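Local coordinates for protein-glutamine gamma-glutamyltransferase 2 (Pagrus major, PDB 1G0D) that probably cross-links proteins in a calcium-dependent reaction, joining the side chains of peptide-bound glutamines to lysines or other primary amines, at residues 82-87 / 93-98; 42-47 / 110-115; 551-554 / 558-561; 509-512 / 518-521; 619-624 / 628-633. All coordinates share one frame; numbering follows the deposited sequence.

Overall arrangement
From the N terminus, the chain first lays down strand 40-46, which faces strand 106-115 across the interior of the N-terminal beta sandwich in contact 2. Inside the long loop that this packing closes sits contact 1, a hairpin whose second strand bonds edge to edge with strand 40-46. Far away, with centres about 67 Å from contact 1, contact 4 closes the short loop after strand 502-513. Contact 3 follows in series, a turn leading into the neighbouring strand 558-566; the two touch, with centres about 5 Å apart. Contact 5, a separate hairpin in the C-terminal Ig-like domain, comes last. No contact here crosses another along the chain.

Contact 1 of 5, residues 82-87 / 93-98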
# COMPACT_ATOMS: atom_id res chain seq x y z
N TRP A 82 -10.69 27.67 17.97
CA TRP A 82 -9.97 27.06 19.09
C TRP A 82 -10.41 27.83 20.36
O TRP A 82 -10.65 29.03 20.30
CB TRP A 82 -8.46 27.26 18.94
CG TRP A 82 -7.66 26.21 18.23
CD1 TRP A 82 -7.39 26.15 16.89
CD2 TRP A 82 -6.92 25.14 18.83
NE1 TRP A 82 -6.51 25.12 16.61
CE2 TRP A 82 -6.21 24.48 17.78
CE3 TRP A 82 -6.78 24.66 20.14
CZ2 TRP A 82 -5.37 23.40 18.01
CZ3 TRP A 82 -5.94 23.58 20.37
CH2 TRP A 82 -5.25 22.95 19.30
N TRP A 83 -10.53 27.16 21.50
CA TRP A 83 -10.89 27.88 22.73
C TRP A 83 -10.55 27.03 23.94
O TRP A 83 -10.37 25.82 23.83
CB TRP A 83 -12.37 28.27 22.76
CG TRP A 83 -13.31 27.12 22.81
CD1 TRP A 83 -13.83 26.42 21.74
CD2 TRP A 83 -13.90 26.55 23.98
NE1 TRP A 83 -14.71 25.46 22.19
CE2 TRP A 83 -14.77 25.52 23.56
CE3 TRP A 83 -13.78 26.82 25.35
CZ2 TRP A 83 -15.52 24.75 24.45
CZ3 TRP A 83 -14.54 26.06 26.24
CH2 TRP A 83 -15.40 25.03 25.78
N PHE A 84 -10.45 27.67 25.11
CA PHE A 84 -10.10 26.93 26.31
C PHE A 84 -10.96 27.25 27.51
O PHE A 84 -11.60 28.28 27.59
CB PHE A 84 -8.62 27.15 26.66
CG PHE A 84 -8.30 28.49 27.32
CD1 PHE A 84 -8.05 28.56 28.68
CD2 PHE A 84 -8.20 29.65 26.55
CE1 PHE A 84 -7.71 29.77 29.28
CE2 PHE A 84 -7.85 30.87 27.13
CZ PHE A 84 -7.61 30.92 28.50
N ASN A 85 -10.96 26.35 28.45
CA ASN A 85 -11.72 26.58 29.65
C ASN A 85 -10.66 26.47 30.74
O ASN A 85 -9.81 25.60 30.71
CB ASN A 85 -12.80 25.51 29.77
CG ASN A 85 -13.15 25.19 31.19
OD1 ASN A 85 -12.56 24.29 31.81
ND2 ASN A 85 -14.14 25.92 31.73
N GLN A 86 -10.70 27.38 31.69
CA GLN A 86 -9.72 27.37 32.73
C GLN A 86 -10.37 27.16 34.08
O GLN A 86 -11.44 27.71 34.33
CB GLN A 86 -9.01 28.71 32.70
CG GLN A 86 -8.35 29.15 33.98
CD GLN A 86 -7.95 30.60 33.94
OE1 GLN A 86 -7.29 31.09 34.85
NE2 GLN A 86 -8.36 31.32 32.89
N GLN A 87 -9.79 26.33 34.94
CA GLN A 87 -10.34 26.16 36.28
C GLN A 87 -9.28 25.82 37.29
O GLN A 87 -8.31 25.12 36.99
CB GLN A 87 -11.47 25.15 36.35
CG GLN A 87 -11.18 23.75 35.99
CD GLN A 87 -12.49 22.99 35.79
OE1 GLN A 87 -13.13 22.57 36.77
NE2 GLN A 87 -12.92 22.83 34.52
N ILE A 93 -3.49 25.34 37.83
CA ILE A 93 -4.64 25.74 37.02
C ILE A 93 -4.84 24.69 35.89
O ILE A 93 -3.93 24.42 35.12
CB ILE A 93 -4.43 27.13 36.40
CG1 ILE A 93 -4.23 28.16 37.48
CG2 ILE A 93 -5.64 27.56 35.62
CD1 ILE A 93 -3.97 29.56 36.95
N LEU A 94 -6.03 24.10 35.84
CA LEU A 94 -6.41 23.09 34.84
C LEU A 94 -6.89 23.84 33.61
O LEU A 94 -7.89 24.57 33.66
CB LEU A 94 -7.53 22.21 35.37
CG LEU A 94 -7.64 20.70 35.04
CD1 LEU A 94 -9.02 20.58 34.48
CD2 LEU A 94 -6.60 20.11 34.06
N LEU A 95 -6.20 23.63 32.49
CA LEU A 95 -6.53 24.31 31.27
C LEU A 95 -6.98 23.27 30.27
O LEU A 95 -6.19 22.44 29.86
CB LEU A 95 -5.28 25.00 30.74
CG LEU A 95 -4.93 26.50 30.84
CD1 LEU A 95 -5.84 27.34 31.76
CD2 LEU A 95 -3.51 26.53 31.32
N THR A 96 -8.25 23.28 29.89
CA THR A 96 -8.75 22.33 28.91
C THR A 96 -8.81 23.02 27.57
O THR A 96 -9.60 23.94 27.40
CB THR A 96 -10.14 21.86 29.26
OG1 THR A 96 -10.13 21.32 30.58
CG2 THR A 96 -10.60 20.81 28.28
N LEU A 97 -7.98 22.59 26.62
CA LEU A 97 -7.94 23.19 25.30
C LEU A 97 -8.93 22.46 24.43
O LEU A 97 -8.97 21.23 24.42
CB LEU A 97 -6.56 23.07 24.65
CG LEU A 97 -5.31 23.93 24.92
CD1 LEU A 97 -5.34 25.05 23.97
CD2 LEU A 97 -5.23 24.42 26.35
N HIS A 98 -9.73 23.23 23.71
CA HIS A 98 -10.73 22.69 22.78
C HIS A 98 -10.31 23.10 21.35
O HIS A 98 -10.16 24.26 21.05
CB HIS A 98 -12.12 23.28 23.09
CG HIS A 98 -12.76 22.70 24.31
ND1 HIS A 98 -13.55 21.57 24.27
CD2 HIS A 98 -12.73 23.10 25.61
CE1 HIS A 98 -13.96 21.29 25.50
NE2 HIS A 98 -13.48 22.21 26.32
O HOH W 1 -10.22 23.22 32.63
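The antiparallel hairpin of strands 83-88 and 92-98 carries at one end an offset stack of Trp83 on His98. The six-membered ring of the indole and the imidazole lie nearly parallel, 8° between planes, with centroids 3.9 Å apart. Trp83 CZ2 sits over the centre of the imidazole, while His98 CB lies over the face of the indole's five-membered ring, 3.5 Å from its centroid, as a CH-pi contact. With Trp83 CG between its backbone N and carbonyl carbon (chi1 65°), the indole folds across the strand onto the histidine. A serine at Trp83 would probably strip the imidazole of this cover and leave His98 freer to turn. Paired backbone bonds link Trp83 with His98, Asn85 with Thr96 and Gln87 with Leu94. The hairpin forms one edge of a sheet in the N-terminal beta sandwich of transglutaminases, where Phe84, Leu95 and Leu97 turn inward against strands 55-62 and 68-72 of the other sheet. There Phe84 CE1 lies 3.9 Å from Leu95 CD1, the two side chains running alongside each other, and Gln86 CG meets Ile93 CG2 at 3.5 Å. The face bearing Trp83 and His98 is more polar further along. Gln87 NE2 donates to a lone pair of Asn85 OD1 over 3.1 Å, and one water is held by Asn85 OD1 at 2.7 Å, Thr96 OG1 and Leu94 O. Asn85 ND2 is bonded to Glu75, and Thr96 OG1 to Ser41 OG.

Contact 2 of 5, residues 42-47 / 110-115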
# COMPACT_ATOMS: atom_id res chain seq x y z
N ILE A 42 -4.30 20.17 30.33
CA ILE A 42 -2.94 20.30 30.81
C ILE A 42 -3.02 21.14 32.06
O ILE A 42 -4.06 21.74 32.31
CB ILE A 42 -2.05 20.99 29.71
CG1 ILE A 42 -2.51 22.44 29.48
CG2 ILE A 42 -2.18 20.21 28.35
CD1 ILE A 42 -1.45 23.35 28.84
N THR A 43 -1.97 21.19 32.86
CA THR A 43 -2.00 22.00 34.07
C THR A 43 -0.85 22.99 34.20
O THR A 43 0.22 22.75 33.68
CB THR A 43 -1.94 21.14 35.32
OG1 THR A 43 -1.00 20.08 35.11
CG2 THR A 43 -3.30 20.60 35.64
N LEU A 44 -1.10 24.09 34.88
CA LEU A 44 -0.11 25.11 35.14
C LEU A 44 0.17 24.96 36.62
O LEU A 44 -0.71 25.31 37.42
CB LEU A 44 -0.70 26.50 35.00
CG LEU A 44 -0.80 27.32 33.76
CD1 LEU A 44 -0.64 28.77 34.13
CD2 LEU A 44 0.23 26.89 32.79
N GLN A 45 1.34 24.45 37.01
CA GLN A 45 1.65 24.38 38.45
C GLN A 45 2.15 25.75 38.87
O GLN A 45 3.18 26.21 38.38
CB GLN A 45 2.71 23.34 38.75
CG GLN A 45 2.47 22.69 40.09
CD GLN A 45 3.71 22.67 40.98
OE1 GLN A 45 4.61 21.84 40.78
NE2 GLN A 45 3.78 23.59 41.96
N CYS A 46 1.42 26.40 39.75
CA CYS A 46 1.78 27.73 40.22
C CYS A 46 2.45 27.77 41.61
O CYS A 46 2.34 26.84 42.42
CB CYS A 46 0.54 28.63 40.19
SG CYS A 46 -0.14 28.85 38.53
N SER A 47 3.17 28.86 41.85
CA SER A 47 3.90 29.04 43.09
C SER A 47 2.98 29.77 44.05
O SER A 47 3.12 29.64 45.26
CB SER A 47 5.19 29.83 42.85
OG SER A 47 4.91 31.13 42.39
N LEU A 110 2.84 25.78 22.28
CA LEU A 110 1.90 26.56 23.10
C LEU A 110 2.50 27.57 24.04
O LEU A 110 3.29 27.23 24.93
CB LEU A 110 1.03 25.63 23.95
CG LEU A 110 -0.45 25.97 24.24
CD1 LEU A 110 -0.72 25.88 25.71
CD2 LEU A 110 -0.79 27.32 23.76
N ALA A 111 2.06 28.81 23.88
CA ALA A 111 2.51 29.89 24.73
C ALA A 111 1.41 30.37 25.67
O ALA A 111 0.46 31.02 25.23
CB ALA A 111 2.99 31.03 23.87
N VAL A 112 1.50 30.05 26.96
CA VAL A 112 0.51 30.54 27.93
C VAL A 112 1.04 31.89 28.53
O VAL A 112 2.10 31.92 29.19
CB VAL A 112 0.24 29.45 29.05
CG1 VAL A 112 -0.68 30.01 30.15
CG2 VAL A 112 -0.39 28.21 28.42
N LEU A 113 0.34 32.99 28.26
CA LEU A 113 0.74 34.30 28.76
C LEU A 113 -0.09 34.77 29.95
O LEU A 113 -1.31 34.66 29.93
CB LEU A 113 0.56 35.39 27.71
CG LEU A 113 1.36 35.61 26.44
CD1 LEU A 113 2.61 34.78 26.33
CD2 LEU A 113 0.40 35.29 25.33
N VAL A 114 0.58 35.30 30.97
CA VAL A 114 -0.10 35.88 32.13
C VAL A 114 -0.01 37.38 31.90
O VAL A 114 1.08 37.90 31.68
CB VAL A 114 0.61 35.54 33.48
CG1 VAL A 114 -0.11 36.25 34.63
CG2 VAL A 114 0.62 34.02 33.70
N MET A 115 -1.12 38.09 31.95
CA MET A 115 -1.04 39.51 31.71
C MET A 115 -1.72 40.47 32.62
O MET A 115 -2.74 40.17 33.24
CB MET A 115 -1.56 39.81 30.34
CG MET A 115 -0.72 39.23 29.29
SD MET A 115 -1.74 38.95 27.91
CE MET A 115 -3.12 40.16 28.21
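Ile42 reaches across to Leu110 through its end methyl, CD1, which stops 4.1 Å from Leu110 CD1. Placed between the backbone N and the carbonyl carbon (chi1 65°), CG1 carries the nearly extended chain into the interior between the two strands, where the isoleucine and leucine meet at a slant. Leu95, from the strand beside 42-46, also packs on Ile42. The following residue, Thr43, turns its side chain the other way, to Asn12 and Leu94. Leu44 then returns to the inside and meets Val112 tip to tip. Its forked end straddles the partner: CD1 and CD2 are each 4.2 Å from Val112 CG1, so a single valine methyl faces both leucine branches. That methyl stands anti to the valine's backbone N (chi1 174°), which aims it at the leucine. Leu44 is further covered by Val11 and Leu95. The CA atoms remain well apart, 11.0 Å for Ile42 with Leu110 and 9.0 Å for Leu44 with Val112, and the four touching residues are all buried. Cohesion here is therefore purely apolar, with branched side chains spanning the interval and no backbone bonding between the segments. Strand 40-46 is instead bonded within its own sheet, through Ile42 to Leu95 and Leu44 to Ile93. Residues two apart on one strand, Ile42 and Leu44, meeting residues two apart on the other, Leu110 and Val112, is the face-to-face packing of a beta sandwich, here the N-terminal domain of the transglutaminase fold.

Contact 3 of 5, residues 551-554 / 558-561; sequences RCVS and LIRV
Val553 packs on Leu558 and Ile559 where the loop after helix 546-549 bends round into strand 558-566, a member of the mixed sheet in the first of the two C-terminal barrel domains typical of transglutaminases. From CA, the valine CB is directed toward the strand but is itself still 4.7 Å from Leu558 N. At CB the side chain forks, and the branch that does the touching is CG2. This methyl lies 3.4 Å from Leu558 O and 3.7 Å from Leu558 N, so it rests against the backbone of that residue rather than on its side chain. The same methyl approaches Ile559, whose CG1 stands anti to the carbonyl carbon (chi1 -75°) and is thereby turned back toward the loop. Since N-CA-CB-CG1 of Val553 is near eclipsed at 124°, the rotation of its fork is best read with caution at this resolution. Ala512 of the adjacent strand 502-513 also touches Val553. That strand is bonded to 558-561 through Val513 with Leu558 and Met511 with Arg560, while strand 573-581 runs along the other edge. The contact lies close to functional ground: the side chain of Leu558 is about 4 Å from that of Tyr515, important for catalytic activity, and equally near Pro581, which by similarity belongs to the GTP site. On the loop side, the contact with Ile559 is made by one methyl, Val553 CG2, 4.0 Å from Ile559 CG1.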
# COMPACT_ATOMS: atom_id res chain seq x y z
N ARG A 551 17.19 -19.44 -16.29
CA ARG A 551 17.81 -18.47 -17.17
C ARG A 551 16.99 -17.19 -17.42
O ARG A 551 17.55 -16.11 -17.49
CB ARG A 551 18.14 -19.16 -18.51
CG ARG A 551 19.58 -19.69 -18.63
CD ARG A 551 19.63 -21.20 -18.81
NE ARG A 551 19.24 -21.60 -20.16
CZ ARG A 551 19.29 -22.85 -20.63
NH1 ARG A 551 19.72 -23.84 -19.85
NH2 ARG A 551 18.88 -23.12 -21.86
N CYS A 552 15.67 -17.31 -17.49
CA CYS A 552 14.81 -16.17 -17.83
C CYS A 552 13.92 -15.58 -16.75
O CYS A 552 13.53 -14.41 -16.81
CB CYS A 552 13.95 -16.57 -19.04
SG CYS A 552 14.58 -17.98 -20.10
N VAL A 553 13.59 -16.39 -15.77
CA VAL A 553 12.71 -16.00 -14.69
C VAL A 553 13.40 -15.02 -13.73
O VAL A 553 14.62 -15.01 -13.67
CB VAL A 553 12.22 -17.31 -14.04
CG1 VAL A 553 12.52 -17.35 -12.59
CG2 VAL A 553 10.78 -17.49 -14.35
N SER A 554 12.61 -14.19 -13.04
CA SER A 554 13.06 -13.15 -12.07
C SER A 554 12.75 -13.52 -10.60
O SER A 554 12.33 -14.64 -10.30
CB SER A 554 12.32 -11.83 -12.35
OG SER A 554 13.17 -10.84 -12.87
N LEU A 558 8.00 -16.02 -12.34
CA LEU A 558 6.78 -16.09 -13.16
C LEU A 558 6.93 -16.59 -14.61
O LEU A 558 7.83 -16.18 -15.35
CB LEU A 558 6.14 -14.71 -13.20
CG LEU A 558 5.41 -14.15 -12.00
CD1 LEU A 558 5.37 -12.64 -12.19
CD2 LEU A 558 3.98 -14.76 -11.89
N ILE A 559 6.01 -17.44 -15.03
CA ILE A 559 6.03 -17.95 -16.38
C ILE A 559 4.67 -17.75 -17.02
O ILE A 559 3.68 -18.33 -16.60
CB ILE A 559 6.41 -19.46 -16.38
CG1 ILE A 559 7.92 -19.60 -16.10
CG2 ILE A 559 6.05 -20.11 -17.72
CD1 ILE A 559 8.34 -20.98 -15.71
N ARG A 560 4.62 -16.92 -18.05
CA ARG A 560 3.36 -16.68 -18.72
C ARG A 560 3.17 -17.70 -19.84
O ARG A 560 3.95 -17.72 -20.78
CB ARG A 560 3.35 -15.27 -19.31
CG ARG A 560 2.00 -14.78 -19.77
CD ARG A 560 2.10 -13.29 -20.03
NE ARG A 560 2.07 -12.52 -18.80
CZ ARG A 560 2.09 -11.19 -18.74
NH1 ARG A 560 2.05 -10.56 -17.57
NH2 ARG A 560 2.15 -10.48 -19.86
N VAL A 561 2.17 -18.57 -19.73
CA VAL A 561 1.90 -19.55 -20.77
C VAL A 561 0.73 -19.05 -21.60
O VAL A 561 -0.23 -18.52 -21.05
CB VAL A 561 1.51 -20.90 -20.16
CG1 VAL A 561 1.19 -21.91 -21.25
CG2 VAL A 561 2.64 -21.39 -19.28

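Contact 4 of 5, residues 509-512 / 518-521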
# COMPACT_ATOMS: atom_id res chain seq x y z
N LEU A 509 3.14 -21.32 -26.18
CA LEU A 509 4.44 -20.74 -25.85
C LEU A 509 4.54 -20.58 -24.36
O LEU A 509 3.54 -20.42 -23.68
CB LEU A 509 4.62 -19.33 -26.40
CG LEU A 509 4.13 -18.70 -27.69
CD1 LEU A 509 2.60 -18.68 -27.80
CD2 LEU A 509 4.70 -17.26 -27.69
N ALA A 510 5.75 -20.57 -23.85
CA ALA A 510 5.95 -20.40 -22.44
C ALA A 510 7.16 -19.47 -22.36
O ALA A 510 8.26 -19.83 -22.81
CB ALA A 510 6.23 -21.72 -21.81
N MET A 511 6.95 -18.27 -21.82
CA MET A 511 8.02 -17.29 -21.70
C MET A 511 8.04 -16.76 -20.29
O MET A 511 7.00 -16.69 -19.67
CB MET A 511 7.74 -16.12 -22.63
CG MET A 511 6.78 -15.13 -22.01
SD MET A 511 5.75 -14.29 -23.22
CE MET A 511 5.23 -15.74 -24.18
N ALA A 512 9.21 -16.38 -19.80
CA ALA A 512 9.32 -15.83 -18.45
C ALA A 512 8.73 -14.42 -18.51
O ALA A 512 8.70 -13.79 -19.58
CB ALA A 512 10.75 -15.80 -17.99
N LEU A 518 6.63 -7.37 -18.06
CA LEU A 518 7.81 -7.13 -18.86
C LEU A 518 8.28 -8.48 -19.33
O LEU A 518 8.79 -9.27 -18.55
CB LEU A 518 8.90 -6.50 -18.00
CG LEU A 518 9.54 -5.16 -18.33
CD1 LEU A 518 8.59 -4.26 -19.03
CD2 LEU A 518 9.98 -4.52 -17.06
N ARG A 519 8.10 -8.74 -20.62
CA ARG A 519 8.52 -9.99 -21.25
C ARG A 519 10.03 -10.19 -21.08
O ARG A 519 10.81 -9.26 -21.26
CB ARG A 519 8.16 -9.92 -22.72
CG ARG A 519 8.10 -11.26 -23.40
CD ARG A 519 8.05 -11.12 -24.94
NE ARG A 519 9.22 -10.42 -25.50
CZ ARG A 519 9.15 -9.33 -26.28
NH1 ARG A 519 7.97 -8.79 -26.60
NH2 ARG A 519 10.28 -8.77 -26.73
N ARG A 520 10.42 -11.41 -20.70
CA ARG A 520 11.82 -11.71 -20.47
C ARG A 520 12.39 -12.81 -21.35
O ARG A 520 12.82 -12.55 -22.48
CB ARG A 520 12.04 -12.04 -19.01
CG ARG A 520 12.32 -10.78 -18.20
CD ARG A 520 12.31 -11.00 -16.73
NE ARG A 520 13.49 -11.69 -16.26
CZ ARG A 520 14.61 -11.07 -15.94
NH1 ARG A 520 15.67 -11.75 -15.52
NH2 ARG A 520 14.68 -9.75 -16.07
N GLY A 521 12.39 -14.04 -20.85
CA GLY A 521 12.92 -15.12 -21.67
C GLY A 521 11.95 -16.18 -22.21
O GLY A 521 11.37 -16.96 -21.44
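Met511 and Arg519 cross where the chain turns back after strand 502-513, on its way to the antiparallel neighbour 525-532 in the first C-terminal barrel domain. The methionine starts with CG between its backbone N and carbonyl carbon (chi1 82°) and bends again at chi2 and chi3, bringing SD to 3.8 Å from Arg519 CG. Arg519 leaves the backbone extended, then kinks at chi3, and its guanidinium group goes on to the carbonyl oxygens of Gln323 and Ser321; only its aliphatic root is offered to the sulfur. Arg520 also bends at chi3, but leads away from the strand to salt bridges with Glu237 and Glu238, its NE bonding to Cys552 O. Its CB remains 4.1 Å from Ala512 CB. Two backbone bonds close the loop, which holds the catalytically important Tyr515. Ala512 N donates to Gly521 O over 2.8 Å, and Arg520 N to Ala512 O over 3.1 Å. Both are fairly straight at hydrogen, yet each donor stands well above the acceptor's carbonyl plane, by 51° and 45°. Gly521 O also receives a CA-H...O contact, with Met511 CA 3.4 Å away.

Contact 5 of 5, residues 619-624 / 628-633; sequences VFTLEG and LSATQI
Phe620 presents an edge of its ring to Ile633 O, which lies near the ring plane, 3.9 Å from CD2. Outside the pair of strands the ring meets that of Phe665, planes at about 50°. The flat amide of Gln632 is met by a methyl: Val619 CG1 comes within 3.8 Å of its CD, the two side chains crossing. Glu623 sends its carboxylate out of the pair of strands to Thr250, OE2 bonding to Thr250 OG1, while OE1 accepts a bond from a water 2.9 Å away that in turn accepts from Ala630 N. Thr621 runs alongside Gln632. Its OG1, anti to the carbonyl carbon (chi1 -48°), lies 3.6 Å from Gln632 CG, and its other branch, CG2, reaches to 4.1 Å from Ala630 CB. A glycine at Thr621 would probably open a gap beside the aliphatic part of Gln632 and leave the Ala630 methyl without this neighbour. On the inward face, which also carries Phe620, Leu622 CD2 approaches Ile633 CD1 to 4.1 Å, and Leu622 CB packs on Leu628 CD1; Val647 and Phe651 of strand 644-651 add to this layer. Backbone bonds pair Phe620 with Ile633, Leu622 with Thr631 and Gly624 with Leu628. Between the last two pairs the register slips by one residue, as the chain turns a corner at Ser629, whose carbonyl O accepts from Thr631 OG1 over 2.6 Å. Ala630 and Glu623 touch Pro254 of helix 253-261. This is a beta hairpin with a beta bulge, at the edge of a sheet in the C-terminal Ig-like domain of transglutaminases.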
# COMPACT_ATOMS: atom_id res chain seq x y z
N VAL A 619 20.88 -14.25 3.91
CA VAL A 619 20.59 -13.25 4.95
C VAL A 619 19.15 -13.40 5.38
O VAL A 619 18.26 -13.46 4.52
CB VAL A 619 20.56 -11.81 4.49
CG1 VAL A 619 21.35 -11.00 5.42
CG2 VAL A 619 20.90 -11.68 3.06
N PHE A 620 18.91 -13.40 6.69
CA PHE A 620 17.56 -13.46 7.21
C PHE A 620 17.39 -12.05 7.78
O PHE A 620 18.33 -11.52 8.37
CB PHE A 620 17.47 -14.48 8.35
CG PHE A 620 17.42 -15.91 7.89
CD1 PHE A 620 16.22 -16.49 7.52
CD2 PHE A 620 18.58 -16.67 7.82
CE1 PHE A 620 16.17 -17.83 7.09
CE2 PHE A 620 18.55 -18.00 7.40
CZ PHE A 620 17.35 -18.58 7.02
N THR A 621 16.23 -11.42 7.57
CA THR A 621 15.97 -10.08 8.13
C THR A 621 14.71 -10.22 8.94
O THR A 621 13.71 -10.71 8.41
CB THR A 621 15.70 -9.04 7.06
OG1 THR A 621 16.71 -9.14 6.04
CG2 THR A 621 15.67 -7.65 7.68
N LEU A 622 14.72 -9.80 10.20
CA LEU A 622 13.54 -9.95 11.05
C LEU A 622 12.98 -8.63 11.57
O LEU A 622 13.74 -7.73 11.90
CB LEU A 622 13.84 -10.82 12.27
CG LEU A 622 14.52 -12.18 12.34
CD1 LEU A 622 13.57 -13.16 12.98
CD2 LEU A 622 14.93 -12.67 11.01
N GLU A 623 11.66 -8.51 11.63
CA GLU A 623 11.06 -7.30 12.16
C GLU A 623 9.62 -7.53 12.59
O GLU A 623 8.97 -8.48 12.15
CB GLU A 623 11.10 -6.20 11.12
CG GLU A 623 9.93 -6.26 10.21
CD GLU A 623 9.78 -5.01 9.41
OE1 GLU A 623 9.76 -3.91 10.01
OE2 GLU A 623 9.70 -5.12 8.17
N GLY A 624 9.13 -6.64 13.45
CA GLY A 624 7.76 -6.73 13.91
C GLY A 624 7.37 -5.48 14.67
O GLY A 624 8.13 -5.05 15.53
N LEU A 628 10.39 -6.05 17.18
CA LEU A 628 11.72 -5.54 16.87
C LEU A 628 11.84 -4.81 15.56
O LEU A 628 11.05 -5.01 14.63
CB LEU A 628 12.80 -6.61 16.88
CG LEU A 628 12.78 -8.03 16.33
CD1 LEU A 628 12.55 -8.09 14.90
CD2 LEU A 628 14.14 -8.65 16.56
N SER A 629 12.82 -3.94 15.48
CA SER A 629 13.09 -3.24 14.23
C SER A 629 13.92 -4.16 13.30
O SER A 629 14.72 -4.97 13.78
CB SER A 629 13.84 -1.98 14.56
OG SER A 629 13.74 -1.78 15.95
N ALA A 630 13.74 -4.06 11.99
CA ALA A 630 14.45 -4.94 11.06
C ALA A 630 15.84 -5.30 11.57
O ALA A 630 16.64 -4.43 11.92
CB ALA A 630 14.57 -4.30 9.74
N THR A 631 16.11 -6.59 11.62
CA THR A 631 17.38 -7.09 12.12
C THR A 631 17.87 -8.22 11.25
O THR A 631 17.09 -9.09 10.88
CB THR A 631 17.19 -7.61 13.52
OG1 THR A 631 16.77 -6.53 14.36
CG2 THR A 631 18.47 -8.19 14.03
N GLN A 632 19.15 -8.23 10.92
CA GLN A 632 19.69 -9.29 10.07
C GLN A 632 20.52 -10.41 10.71
O GLN A 632 21.24 -10.22 11.68
CB GLN A 632 20.52 -8.67 8.95
CG GLN A 632 19.69 -8.08 7.83
CD GLN A 632 20.55 -7.48 6.73
OE1 GLN A 632 20.06 -7.18 5.64
NE2 GLN A 632 21.83 -7.30 7.02
N ILE A 633 20.38 -11.61 10.15
CA ILE A 633 21.14 -12.79 10.56
C ILE A 633 21.79 -13.30 9.28
O ILE A 633 21.09 -13.78 8.38
CB ILE A 633 20.26 -13.92 11.06
CG1 ILE A 633 19.24 -13.39 12.06
CG2 ILE A 633 21.15 -15.04 11.59
CD1 ILE A 633 18.32 -14.44 12.56
O HOH W 2 11.48 -1.99 11.40